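PDB 6B9R: hydroxyethylphosphonate dioxygenase from Streptomyces albus, which probably uses a non-haem iron centre and dioxygen to convert 2-hydroxyethylphosphonate to hydroxymethylphosphonate by cleaving its carbon-carbon bond. Local coordinates for residues 165-170 with 304-309; 236-241 with 298-303; 244-249 with 287-292. All coordinates share one frame; numbering follows the deposited sequence.

Interaction 1. Residues 165-170 with 304-309; sequences FRSGGR and EADVRI
Ser167 turns OG anti to its backbone N (chi1 176°) while Asp306 sets CG anti to its own carbonyl carbon (chi1 -60°), which puts OG and the carboxylate within bonding distance, each on its own turn. Ser167 OG donates to Asp306 OD2 at 2.9 Å, reaching that oxygen from above the carboxylate plane, 65° out of it. One water links Arg166 O to the Asp306 carboxylate, donating to both Arg166 O and Asp306 OD2; the other links the two backbones, from Arg166 O to Ala305 O. Each turn is a type I' beta turn, Ser167 to Arg170 at the tip of the hairpin of strands 161-167 and 170-175, Glu304 to Val307 leading into strand 307-310, outermost, within this chain, in an antiparallel sheet. The contact thus joins a small three-stranded sheet to a larger one. Beside the polar link, Val307 CG2 sits over one face of the Phe165 ring, 4.1 Å from its centroid, offset toward the rim. Ala305 CB meets the ring edge in plane, 3.9 Å from Phe165 CE2, and also packs on Ser167 CB. Ile309 CD1 approaches Phe165 CE1 at 4.3 Å, and His172 stacks on the same ring.

Interaction 2. Residues 236-241 with 298-303; sequences GDHGAM and VPHTTT
Val298 buries its side chain against the start of helix 238-249, and its two methyls divide the work. CG1, anti to the backbone N (chi1 -173°), comes to 3.3 Å from Gly236 N; CG2 points to the helix, 3.5 Å from Met241 CB and next to Asp237 O. Val298 CG2 also lies over one face of the His238 imidazole. Gly236 is the second main participant. Its backbone N gives a weak hydrogen bond to Pro299 O (3.0 Å, N-H...O angle 124°), and its CA stands over the face of the His300 ring, 4.1 Å from the centroid. A CB here would probably crowd His300 ND1, and the positive phi suits a residue without a side chain. His238, the third, brings its ring edge to His300: CE1 lies 3.9 Å from NE2 of His300, with the planes at 50°. His238 ND1 is held by Pro274 O, with a weaker bond to Gly236 O. Asp237 is the helix N-cap, its OD1 accepting from Ala240 N. Phe429 of the second subunit packs on Val298, Pro299 and Met241, so this helix start and the loop beyond helix 279-288 together form part of the dimer interface. Since the Gly236 N to Pro299 O bond is weak, the contact probably depends chiefly on close apolar and CH-pi packing, which a glycine allows.

Interaction 3. Residues 244-249 with 287-292; sequences SVMAAR and EALGVS
Arg249 reaches from the last turn of helix 238-249 to the carbonyls of Leu289 and Gly290 at the C-terminal end of helix 279-288. Its chain bends at chi2 (-63°), which places CD, and beyond it NE approaches Leu289 O at 2.8 Å. NH2 of Arg249 adds a second bond to Leu289 O at 3.0 Å, so this acceptor is gripped twice by one guanidinium, though both bonds are weak, with N-H...O angles of 125° and 122°. The same NH2 also gives a weak bond to Gly290 O, which lies at the guanidinium edge, 3.3 Å away. Its strongest partner is Pro340 O of the second subunit, and NH1 bonds Thr343 OG1 of that subunit. Gly290 leaves the helix with positive phi in a Schellman motif. Alongside the polar group the packing is apolar: Val245 CG1 meets Leu289 CD1 at 4.0 Å, and Leu289 CD2 rests near Arg249 CG and Met246. Val291 CG1 comes to 3.3 Å of Arg249 NH2, a tight approach. Both helices belong to a domain related in sequence to the Cro/C1-type helix-turn-helix. An alanine at Arg249 would probably leave Leu289 O and Gly290 O without these donors and remove the tie to Pro340 and Thr343 of the second subunit. A positive group beside carbonyls at a helix C-terminus is likely to be electrostatically favourable, so one arginine would both fasten the end of helix 279-288 and connect this domain to its dimer partner.

Overall arrangement
Along the chain the contacts are nested: interaction 3 lies within the loop closed by interaction 2, and that within the loop closed by interaction 1. Interactions 2 and 3 share helix 238-249, one at its start and one at its end, with centres about 17 Å apart, where the helical region meets the second subunit; interaction 1 also reaches that subunit, through Asp306 alone. From interaction 2 the chain passes through the turn at 304-307 into strand 307-310 of interaction 1, about 18 Å away between centres, where Arg308 NE and Thr302 O probably hydrogen-bond. Interactions 1 and 3 are about 35 Å apart. The series therefore leads from the helical domain to the beta sheets that carry the iron site.

Interaction 1. Residues 165-170 with 304-309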
ATOM      1  N   PHE A 165     -10.677 -27.938   5.812  1.00 22.67           N
ATOM      2  CA  PHE A 165     -10.948 -26.558   5.441  1.00 27.31           C
ATOM      3  C   PHE A 165     -12.432 -26.363   5.178  1.00 25.72           C
ATOM      4  O   PHE A 165     -13.126 -27.281   4.732  1.00 26.59           O
ATOM      5  CB  PHE A 165     -10.111 -26.123   4.230  1.00 19.17           C
ATOM      6  CG  PHE A 165     -10.223 -27.026   3.032  1.00 30.83           C
ATOM      7  CD1 PHE A 165      -9.466 -28.182   2.944  1.00 25.09           C
ATOM      8  CD2 PHE A 165     -11.040 -26.686   1.965  1.00 29.63           C
ATOM      9  CE1 PHE A 165      -9.541 -28.998   1.826  1.00 28.09           C
ATOM     10  CE2 PHE A 165     -11.114 -27.485   0.849  1.00 24.42           C
ATOM     11  CZ  PHE A 165     -10.367 -28.651   0.779  1.00 28.87           C
ATOM     12  N   ARG A 166     -12.908 -25.143   5.472  1.00 25.25           N
ATOM     13  CA  ARG A 166     -14.326 -24.804   5.412  1.00 29.47           C
ATOM     14  C   ARG A 166     -14.546 -23.572   4.546  1.00 40.15           C
ATOM     15  O   ARG A 166     -13.726 -22.648   4.530  1.00 36.31           O
ATOM     16  CB  ARG A 166     -14.906 -24.543   6.814  1.00 26.53           C
ATOM     17  CG  ARG A 166     -15.447 -25.771   7.498  1.00 42.29           C
ATOM     18  CD  ARG A 166     -15.780 -25.468   8.949  1.00 44.59           C
ATOM     19  NE  ARG A 166     -16.206 -26.658   9.672  1.00 40.85           N
ATOM     20  CZ  ARG A 166     -16.324 -26.720  10.993  1.00 44.09           C
ATOM     21  NH1 ARG A 166     -16.036 -25.659  11.742  1.00 35.03           N
ATOM     22  NH2 ARG A 166     -16.722 -27.846  11.567  1.00 47.05           N
ATOM     23  N   SER A 167     -15.669 -23.567   3.835  1.00 40.52           N
ATOM     24  CA  SER A 167     -16.045 -22.459   2.967  1.00 38.06           C
ATOM     25  C   SER A 167     -17.518 -22.622   2.644  1.00 35.76           C
ATOM     26  O   SER A 167     -17.955 -23.730   2.322  1.00 29.78           O
ATOM     27  CB  SER A 167     -15.200 -22.450   1.684  1.00 37.97           C
ATOM     28  OG  SER A 167     -15.608 -21.430   0.790  1.00 36.28           O
ATOM     29  N   GLY A 168     -18.277 -21.536   2.750  1.00 46.50           N
ATOM     30  CA  GLY A 168     -19.695 -21.566   2.433  1.00 53.44           C
ATOM     31  C   GLY A 168     -20.474 -22.690   3.085  1.00 60.50           C
ATOM     32  O   GLY A 168     -21.376 -23.264   2.464  1.00 61.23           O
ATOM     33  N   GLY A 169     -20.119 -23.036   4.323  1.00 56.92           N
ATOM     34  CA  GLY A 169     -20.883 -23.994   5.098  1.00 52.85           C
ATOM     35  C   GLY A 169     -20.554 -25.455   4.876  1.00 47.20           C
ATOM     36  O   GLY A 169     -21.239 -26.318   5.439  1.00 50.21           O
ATOM     37  N   ARG A 170     -19.535 -25.769   4.085  1.00 40.63           N
ATOM     38  CA  ARG A 170     -19.156 -27.149   3.814  1.00 37.33           C
ATOM     39  C   ARG A 170     -17.759 -27.409   4.358  1.00 37.87           C
ATOM     40  O   ARG A 170     -16.838 -26.620   4.120  1.00 35.70           O
ATOM     41  CB  ARG A 170     -19.212 -27.453   2.315  1.00 43.03           C
ATOM     42  N   GLU A 304     -10.357 -22.639  -4.824  1.00 28.86           N
ATOM     43  CA  GLU A 304     -11.648 -23.306  -4.770  1.00 29.96           C
ATOM     44  C   GLU A 304     -11.876 -23.659  -3.308  1.00 35.43           C
ATOM     45  O   GLU A 304     -10.979 -24.204  -2.656  1.00 30.19           O
ATOM     46  CB  GLU A 304     -11.679 -24.548  -5.673  1.00 36.09           C
ATOM     47  CG  GLU A 304     -12.963 -25.403  -5.572  1.00 45.66           C
ATOM     48  CD  GLU A 304     -14.248 -24.591  -5.716  1.00 52.59           C
ATOM     49  OE1 GLU A 304     -14.239 -23.557  -6.422  1.00 55.69           O
ATOM     50  OE2 GLU A 304     -15.272 -24.990  -5.117  1.00 55.05           O
ATOM     51  N   ALA A 305     -13.048 -23.300  -2.781  1.00 29.66           N
ATOM     52  CA  ALA A 305     -13.284 -23.364  -1.339  1.00 30.32           C
ATOM     53  C   ALA A 305     -12.191 -22.601  -0.586  1.00 24.91           C
ATOM     54  O   ALA A 305     -11.722 -23.021   0.474  1.00 28.10           O
ATOM     55  CB  ALA A 305     -13.391 -24.816  -0.857  1.00 27.87           C
ATOM     56  N   ASP A 306     -11.760 -21.481  -1.168  1.00 26.82           N
ATOM     57  CA  ASP A 306     -10.868 -20.484  -0.565  1.00 27.55           C
ATOM     58  C   ASP A 306      -9.443 -20.979  -0.331  1.00 27.45           C
ATOM     59  O   ASP A 306      -8.673 -20.310   0.393  1.00 22.50           O
ATOM     60  CB  ASP A 306     -11.441 -19.944   0.749  1.00 24.69           C
ATOM     61  CG  ASP A 306     -12.783 -19.283   0.559  1.00 29.47           C
ATOM     62  OD1 ASP A 306     -12.984 -18.651  -0.502  1.00 26.64           O
ATOM     63  OD2 ASP A 306     -13.644 -19.417   1.454  1.00 32.62           O
ATOM     64  N   VAL A 307      -9.058 -22.114  -0.921  1.00 28.72           N
ATOM     65  CA  VAL A 307      -7.693 -22.628  -0.852  1.00 24.96           C
ATOM     66  C   VAL A 307      -7.255 -23.048  -2.251  1.00 29.54           C
ATOM     67  O   VAL A 307      -8.077 -23.331  -3.125  1.00 30.65           O
ATOM     68  CB  VAL A 307      -7.559 -23.820   0.129  1.00 27.94           C
ATOM     69  CG1 VAL A 307      -7.985 -23.418   1.525  1.00 32.69           C
ATOM     70  CG2 VAL A 307      -8.386 -25.013  -0.349  1.00 26.44           C
ATOM     71  N   ARG A 308      -5.938 -23.083  -2.458  1.00 20.19           N
ATOM     72  CA  ARG A 308      -5.348 -23.657  -3.669  1.00 22.09           C
ATOM     73  C   ARG A 308      -4.314 -24.693  -3.242  1.00 20.22           C
ATOM     74  O   ARG A 308      -3.271 -24.351  -2.679  1.00 20.05           O
ATOM     75  CB  ARG A 308      -4.729 -22.575  -4.562  1.00 27.31           C
ATOM     76  CG  ARG A 308      -3.826 -23.061  -5.724  1.00 26.94           C
ATOM     77  CD  ARG A 308      -4.292 -24.353  -6.420  1.00 25.37           C
ATOM     78  NE  ARG A 308      -5.696 -24.338  -6.796  1.00 43.86           N
ATOM     79  CZ  ARG A 308      -6.408 -25.432  -7.043  1.00 38.31           C
ATOM     80  NH1 ARG A 308      -5.850 -26.636  -6.941  1.00 41.25           N
ATOM     81  NH2 ARG A 308      -7.679 -25.322  -7.375  1.00 32.47           N
ATOM     82  N   ILE A 309      -4.596 -25.956  -3.527  1.00 20.45           N
ATOM     83  CA  ILE A 309      -3.742 -27.063  -3.111  1.00 24.30           C
ATOM     84  C   ILE A 309      -2.785 -27.414  -4.243  1.00 24.44           C
ATOM     85  O   ILE A 309      -3.214 -27.611  -5.387  1.00 20.54           O
ATOM     86  CB  ILE A 309      -4.591 -28.284  -2.723  1.00 21.91           C
ATOM     87  CG1 ILE A 309      -5.501 -27.935  -1.540  1.00 22.45           C
ATOM     88  CG2 ILE A 309      -3.693 -29.448  -2.373  1.00 20.96           C
ATOM     89  CD1 ILE A 309      -6.599 -28.966  -1.292  1.00 21.27           C
TER
HETATM   90  O   HOH W   1     -11.093 -22.774   3.422  1.00 27.21           O
HETATM   91  O   HOH W   2     -13.923 -19.885   4.053  1.00 30.92           O

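Interaction 2. Residues 236-241 with 298-303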
ATOM      1  N   GLY A 236     -11.605 -11.111 -11.290  1.00 27.36           N
ATOM      2  CA  GLY A 236     -12.041 -11.449 -12.626  1.00 31.30           C
ATOM      3  C   GLY A 236     -13.168 -10.616 -13.197  1.00 23.78           C
ATOM      4  O   GLY A 236     -13.505 -10.794 -14.375  1.00 29.57           O
ATOM      5  N   ASP A 237     -13.771  -9.710 -12.424  1.00 27.36           N
ATOM      6  CA  ASP A 237     -14.903  -8.925 -12.923  1.00 26.00           C
ATOM      7  C   ASP A 237     -14.385  -7.638 -13.557  1.00 24.76           C
ATOM      8  O   ASP A 237     -14.263  -6.596 -12.902  1.00 19.79           O
ATOM      9  CB  ASP A 237     -15.897  -8.626 -11.807  1.00 29.68           C
ATOM     10  CG  ASP A 237     -17.231  -8.130 -12.336  1.00 29.44           C
ATOM     11  OD1 ASP A 237     -17.293  -7.669 -13.497  1.00 28.28           O
ATOM     12  OD2 ASP A 237     -18.227  -8.205 -11.593  1.00 35.00           O
ATOM     13  N   HIS A 238     -14.130  -7.703 -14.865  1.00 23.12           N
ATOM     14  CA  HIS A 238     -13.589  -6.547 -15.571  1.00 23.10           C
ATOM     15  C   HIS A 238     -14.625  -5.451 -15.752  1.00 17.67           C
ATOM     16  O   HIS A 238     -14.271  -4.268 -15.752  1.00 17.42           O
ATOM     17  CB  HIS A 238     -13.029  -6.982 -16.924  1.00 24.24           C
ATOM     18  CG  HIS A 238     -11.789  -7.807 -16.806  1.00 24.72           C
ATOM     19  ND1 HIS A 238     -11.821  -9.174 -16.626  1.00 26.10           N
ATOM     20  CD2 HIS A 238     -10.482  -7.453 -16.793  1.00 17.32           C
ATOM     21  CE1 HIS A 238     -10.584  -9.628 -16.520  1.00 26.57           C
ATOM     22  NE2 HIS A 238      -9.753  -8.606 -16.621  1.00 24.34           N
ATOM     23  N   GLY A 239     -15.895  -5.813 -15.933  1.00 21.51           N
ATOM     24  CA  GLY A 239     -16.925  -4.793 -16.045  1.00 19.37           C
ATOM     25  C   GLY A 239     -17.020  -3.929 -14.802  1.00 21.11           C
ATOM     26  O   GLY A 239     -17.226  -2.715 -14.892  1.00 22.33           O
ATOM     27  N   ALA A 240     -16.864  -4.539 -13.621  1.00 20.31           N
ATOM     28  CA  ALA A 240     -16.920  -3.776 -12.378  1.00 21.83           C
ATOM     29  C   ALA A 240     -15.745  -2.816 -12.264  1.00 25.36           C
ATOM     30  O   ALA A 240     -15.903  -1.680 -11.800  1.00 21.11           O
ATOM     31  CB  ALA A 240     -16.939  -4.722 -11.176  1.00 20.81           C
ATOM     32  N   MET A 241     -14.561  -3.278 -12.662  1.00 18.92           N
ATOM     33  CA  MET A 241     -13.369  -2.442 -12.720  1.00 18.78           C
ATOM     34  C   MET A 241     -13.585  -1.250 -13.645  1.00 20.62           C
ATOM     35  O   MET A 241     -13.273  -0.108 -13.290  1.00 16.71           O
ATOM     36  CB  MET A 241     -12.197  -3.301 -13.192  1.00 20.49           C
ATOM     37  CG  MET A 241     -10.823  -2.663 -13.171  1.00 28.89           C
ATOM     38  SD  MET A 241     -10.207  -2.528 -11.490  1.00 42.24           S
ATOM     39  CE  MET A 241     -10.540  -0.800 -11.286  1.00 20.86           C
ATOM     40  N   VAL A 298      -8.098  -7.192 -14.130  1.00 21.65           N
ATOM     41  CA  VAL A 298      -8.415  -7.705 -12.804  1.00 20.95           C
ATOM     42  C   VAL A 298      -7.805  -9.094 -12.692  1.00 23.85           C
ATOM     43  O   VAL A 298      -7.997  -9.914 -13.590  1.00 24.29           O
ATOM     44  CB  VAL A 298      -9.932  -7.765 -12.544  1.00 29.77           C
ATOM     45  CG1 VAL A 298     -10.215  -8.139 -11.095  1.00 26.02           C
ATOM     46  CG2 VAL A 298     -10.587  -6.438 -12.890  1.00 25.14           C
ATOM     47  N   PRO A 299      -7.075  -9.407 -11.631  1.00 25.97           N
ATOM     48  CA  PRO A 299      -6.522 -10.754 -11.515  1.00 24.57           C
ATOM     49  C   PRO A 299      -7.630 -11.761 -11.293  1.00 25.23           C
ATOM     50  O   PRO A 299      -8.683 -11.450 -10.730  1.00 27.92           O
ATOM     51  CB  PRO A 299      -5.600 -10.659 -10.296  1.00 25.43           C
ATOM     52  CG  PRO A 299      -6.220  -9.595  -9.472  1.00 28.02           C
ATOM     53  CD  PRO A 299      -6.739  -8.582 -10.462  1.00 30.23           C
ATOM     54  N   HIS A 300      -7.399 -12.963 -11.802  1.00 29.39           N
ATOM     55  CA  HIS A 300      -8.231 -14.101 -11.467  1.00 32.98           C
ATOM     56  C   HIS A 300      -7.606 -14.822 -10.287  1.00 37.05           C
ATOM     57  O   HIS A 300      -6.447 -14.595  -9.930  1.00 43.21           O
ATOM     58  CB  HIS A 300      -8.369 -15.038 -12.662  1.00 36.48           C
ATOM     59  CG  HIS A 300      -9.033 -14.407 -13.846  1.00 46.30           C
ATOM     60  ND1 HIS A 300     -10.387 -14.514 -14.087  1.00 50.94           N
ATOM     61  CD2 HIS A 300      -8.530 -13.656 -14.855  1.00 52.16           C
ATOM     62  CE1 HIS A 300     -10.688 -13.862 -15.194  1.00 51.75           C
ATOM     63  NE2 HIS A 300      -9.580 -13.332 -15.681  1.00 49.81           N
ATOM     64  N   THR A 301      -8.395 -15.662  -9.651  1.00 29.33           N
ATOM     65  CA  THR A 301      -7.873 -16.520  -8.606  1.00 26.02           C
ATOM     66  C   THR A 301      -7.967 -17.968  -9.072  1.00 34.20           C
ATOM     67  O   THR A 301      -8.757 -18.301  -9.958  1.00 31.84           O
ATOM     68  CB  THR A 301      -8.636 -16.303  -7.300  1.00 28.76           C
ATOM     69  OG1 THR A 301      -7.947 -16.956  -6.227  1.00 29.23           O
ATOM     70  CG2 THR A 301     -10.065 -16.842  -7.422  1.00 26.51           C
ATOM     71  N   THR A 302      -7.117 -18.827  -8.506  1.00 32.42           N
ATOM     72  CA  THR A 302      -7.200 -20.257  -8.774  1.00 36.14           C
ATOM     73  C   THR A 302      -7.760 -21.026  -7.586  1.00 39.15           C
ATOM     74  O   THR A 302      -7.793 -22.267  -7.623  1.00 31.95           O
ATOM     75  CB  THR A 302      -5.832 -20.833  -9.169  1.00 30.77           C
ATOM     76  OG1 THR A 302      -4.908 -20.710  -8.076  1.00 33.20           O
ATOM     77  CG2 THR A 302      -5.275 -20.117 -10.392  1.00 24.68           C
ATOM     78  N   THR A 303      -8.199 -20.318  -6.544  1.00 32.85           N
ATOM     79  CA  THR A 303      -8.715 -20.960  -5.344  1.00 33.01           C
ATOM     80  C   THR A 303     -10.074 -21.603  -5.608  1.00 34.01           C
ATOM     81  O   THR A 303     -10.839 -21.183  -6.486  1.00 27.12           O
ATOM     82  CB  THR A 303      -8.847 -19.960  -4.181  1.00 31.27           C
ATOM     83  OG1 THR A 303      -9.529 -18.774  -4.613  1.00 32.83           O
ATOM     84  CG2 THR A 303      -7.479 -19.587  -3.597  1.00 20.41           C
TER

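Interaction 3. Residues 244-249 with 287-292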
ATOM      1  N   SER A 244     -15.891   1.127 -12.069  1.00 20.01           N
ATOM      2  CA  SER A 244     -15.249   1.826 -10.960  1.00 21.68           C
ATOM      3  C   SER A 244     -14.363   2.970 -11.451  1.00 20.52           C
ATOM      4  O   SER A 244     -14.344   4.055 -10.845  1.00 18.39           O
ATOM      5  CB  SER A 244     -14.445   0.832 -10.118  1.00 26.51           C
ATOM      6  OG  SER A 244     -13.858   1.480  -9.002  1.00 30.20           O
ATOM      7  N   VAL A 245     -13.618   2.755 -12.538  1.00 16.33           N
ATOM      8  CA  VAL A 245     -12.769   3.822 -13.063  1.00 18.48           C
ATOM      9  C   VAL A 245     -13.623   4.917 -13.686  1.00 18.54           C
ATOM     10  O   VAL A 245     -13.313   6.109 -13.565  1.00 17.63           O
ATOM     11  CB  VAL A 245     -11.734   3.255 -14.057  1.00 18.13           C
ATOM     12  CG1 VAL A 245     -10.836   4.366 -14.595  1.00 18.80           C
ATOM     13  CG2 VAL A 245     -10.879   2.191 -13.367  1.00 20.21           C
ATOM     14  N   MET A 246     -14.722   4.541 -14.346  1.00 19.13           N
ATOM     15  CA  MET A 246     -15.634   5.554 -14.870  1.00 16.83           C
ATOM     16  C   MET A 246     -16.186   6.425 -13.747  1.00 17.64           C
ATOM     17  O   MET A 246     -16.222   7.652 -13.863  1.00 19.47           O
ATOM     18  CB  MET A 246     -16.767   4.899 -15.657  1.00 20.09           C
ATOM     19  CG  MET A 246     -16.322   4.274 -16.966  1.00 16.30           C
ATOM     20  SD  MET A 246     -17.682   3.413 -17.788  1.00 20.78           S
ATOM     21  CE  MET A 246     -18.757   4.793 -18.184  1.00 20.15           C
ATOM     22  N   ALA A 247     -16.618   5.803 -12.647  1.00 17.33           N
ATOM     23  CA  ALA A 247     -17.104   6.583 -11.512  1.00 14.96           C
ATOM     24  C   ALA A 247     -16.002   7.467 -10.932  1.00 14.71           C
ATOM     25  O   ALA A 247     -16.267   8.595 -10.499  1.00 19.07           O
ATOM     26  CB  ALA A 247     -17.676   5.657 -10.440  1.00 14.74           C
ATOM     27  N   ALA A 248     -14.759   6.978 -10.918  1.00 14.98           N
ATOM     28  CA  ALA A 248     -13.662   7.769 -10.356  1.00 15.00           C
ATOM     29  C   ALA A 248     -13.371   9.006 -11.196  1.00 19.94           C
ATOM     30  O   ALA A 248     -12.930  10.024 -10.662  1.00 17.99           O
ATOM     31  CB  ALA A 248     -12.398   6.914 -10.238  1.00 18.61           C
ATOM     32  N   ARG A 249     -13.587   8.921 -12.509  1.00 19.01           N
ATOM     33  CA  ARG A 249     -13.434  10.040 -13.423  1.00 17.25           C
ATOM     34  C   ARG A 249     -14.703  10.872 -13.572  1.00 17.13           C
ATOM     35  O   ARG A 249     -14.642  11.955 -14.164  1.00 19.67           O
ATOM     36  CB  ARG A 249     -13.021   9.530 -14.806  1.00 16.97           C
ATOM     37  CG  ARG A 249     -11.606   8.995 -14.863  1.00 16.45           C
ATOM     38  CD  ARG A 249     -10.575  10.077 -14.562  1.00 18.97           C
ATOM     39  NE  ARG A 249      -9.250   9.517 -14.757  1.00 22.82           N
ATOM     40  CZ  ARG A 249      -8.509   8.987 -13.795  1.00 17.99           C
ATOM     41  NH1 ARG A 249      -8.926   9.011 -12.537  1.00 17.62           N
ATOM     42  NH2 ARG A 249      -7.332   8.454 -14.101  1.00 23.12           N
ATOM     43  N   GLU A 287      -6.725   4.996 -22.369  1.00 20.46           N
ATOM     44  CA  GLU A 287      -6.274   6.339 -22.729  1.00 25.44           C
ATOM     45  C   GLU A 287      -7.356   7.365 -22.453  1.00 25.09           C
ATOM     46  O   GLU A 287      -7.072   8.471 -21.976  1.00 24.88           O
ATOM     47  CB  GLU A 287      -5.867   6.404 -24.204  1.00 30.03           C
ATOM     48  CG  GLU A 287      -5.183   7.727 -24.617  1.00 41.43           C
ATOM     49  CD  GLU A 287      -6.136   8.928 -24.820  1.00 47.74           C
ATOM     50  OE1 GLU A 287      -7.346   8.741 -25.107  1.00 43.62           O
ATOM     51  OE2 GLU A 287      -5.660  10.082 -24.696  1.00 48.39           O
ATOM     52  N   ALA A 288      -8.607   7.023 -22.769  1.00 19.22           N
ATOM     53  CA  ALA A 288      -9.695   7.950 -22.526  1.00 19.00           C
ATOM     54  C   ALA A 288      -9.866   8.213 -21.042  1.00 23.63           C
ATOM     55  O   ALA A 288     -10.274   9.311 -20.653  1.00 23.86           O
ATOM     56  CB  ALA A 288     -10.988   7.397 -23.124  1.00 23.89           C
ATOM     57  N   LEU A 289      -9.554   7.225 -20.207  1.00 17.49           N
ATOM     58  CA  LEU A 289      -9.697   7.319 -18.757  1.00 18.36           C
ATOM     59  C   LEU A 289      -8.421   7.765 -18.061  1.00 24.18           C
ATOM     60  O   LEU A 289      -8.382   7.807 -16.823  1.00 20.27           O
ATOM     61  CB  LEU A 289     -10.149   5.964 -18.195  1.00 18.78           C
ATOM     62  CG  LEU A 289     -11.573   5.563 -18.605  1.00 20.53           C
ATOM     63  CD1 LEU A 289     -11.826   4.055 -18.434  1.00 22.44           C
ATOM     64  CD2 LEU A 289     -12.617   6.384 -17.846  1.00 19.33           C
ATOM     65  N   GLY A 290      -7.379   8.097 -18.813  1.00 23.18           N
ATOM     66  CA  GLY A 290      -6.158   8.570 -18.183  1.00 23.13           C
ATOM     67  C   GLY A 290      -5.468   7.539 -17.319  1.00 16.89           C
ATOM     68  O   GLY A 290      -4.876   7.891 -16.295  1.00 19.93           O
ATOM     69  N   VAL A 291      -5.536   6.262 -17.694  1.00 19.07           N
ATOM     70  CA  VAL A 291      -4.875   5.218 -16.929  1.00 17.75           C
ATOM     71  C   VAL A 291      -4.143   4.288 -17.886  1.00 20.76           C
ATOM     72  O   VAL A 291      -4.404   4.255 -19.091  1.00 22.04           O
ATOM     73  CB  VAL A 291      -5.864   4.419 -16.053  1.00 19.40           C
ATOM     74  CG1 VAL A 291      -6.683   5.360 -15.162  1.00 23.09           C
ATOM     75  CG2 VAL A 291      -6.783   3.573 -16.937  1.00 17.16           C
ATOM     76  N   SER A 292      -3.199   3.542 -17.332  1.00 19.93           N
ATOM     77  CA  SER A 292      -2.596   2.443 -18.068  1.00 25.90           C
ATOM     78  C   SER A 292      -3.588   1.294 -18.185  1.00 21.98           C
ATOM     79  O   SER A 292      -4.441   1.093 -17.317  1.00 17.90           O
ATOM     80  CB  SER A 292      -1.326   1.959 -17.363  1.00 20.20           C
ATOM     81  OG  SER A 292      -0.904   0.702 -17.870  1.00 36.75           O
TER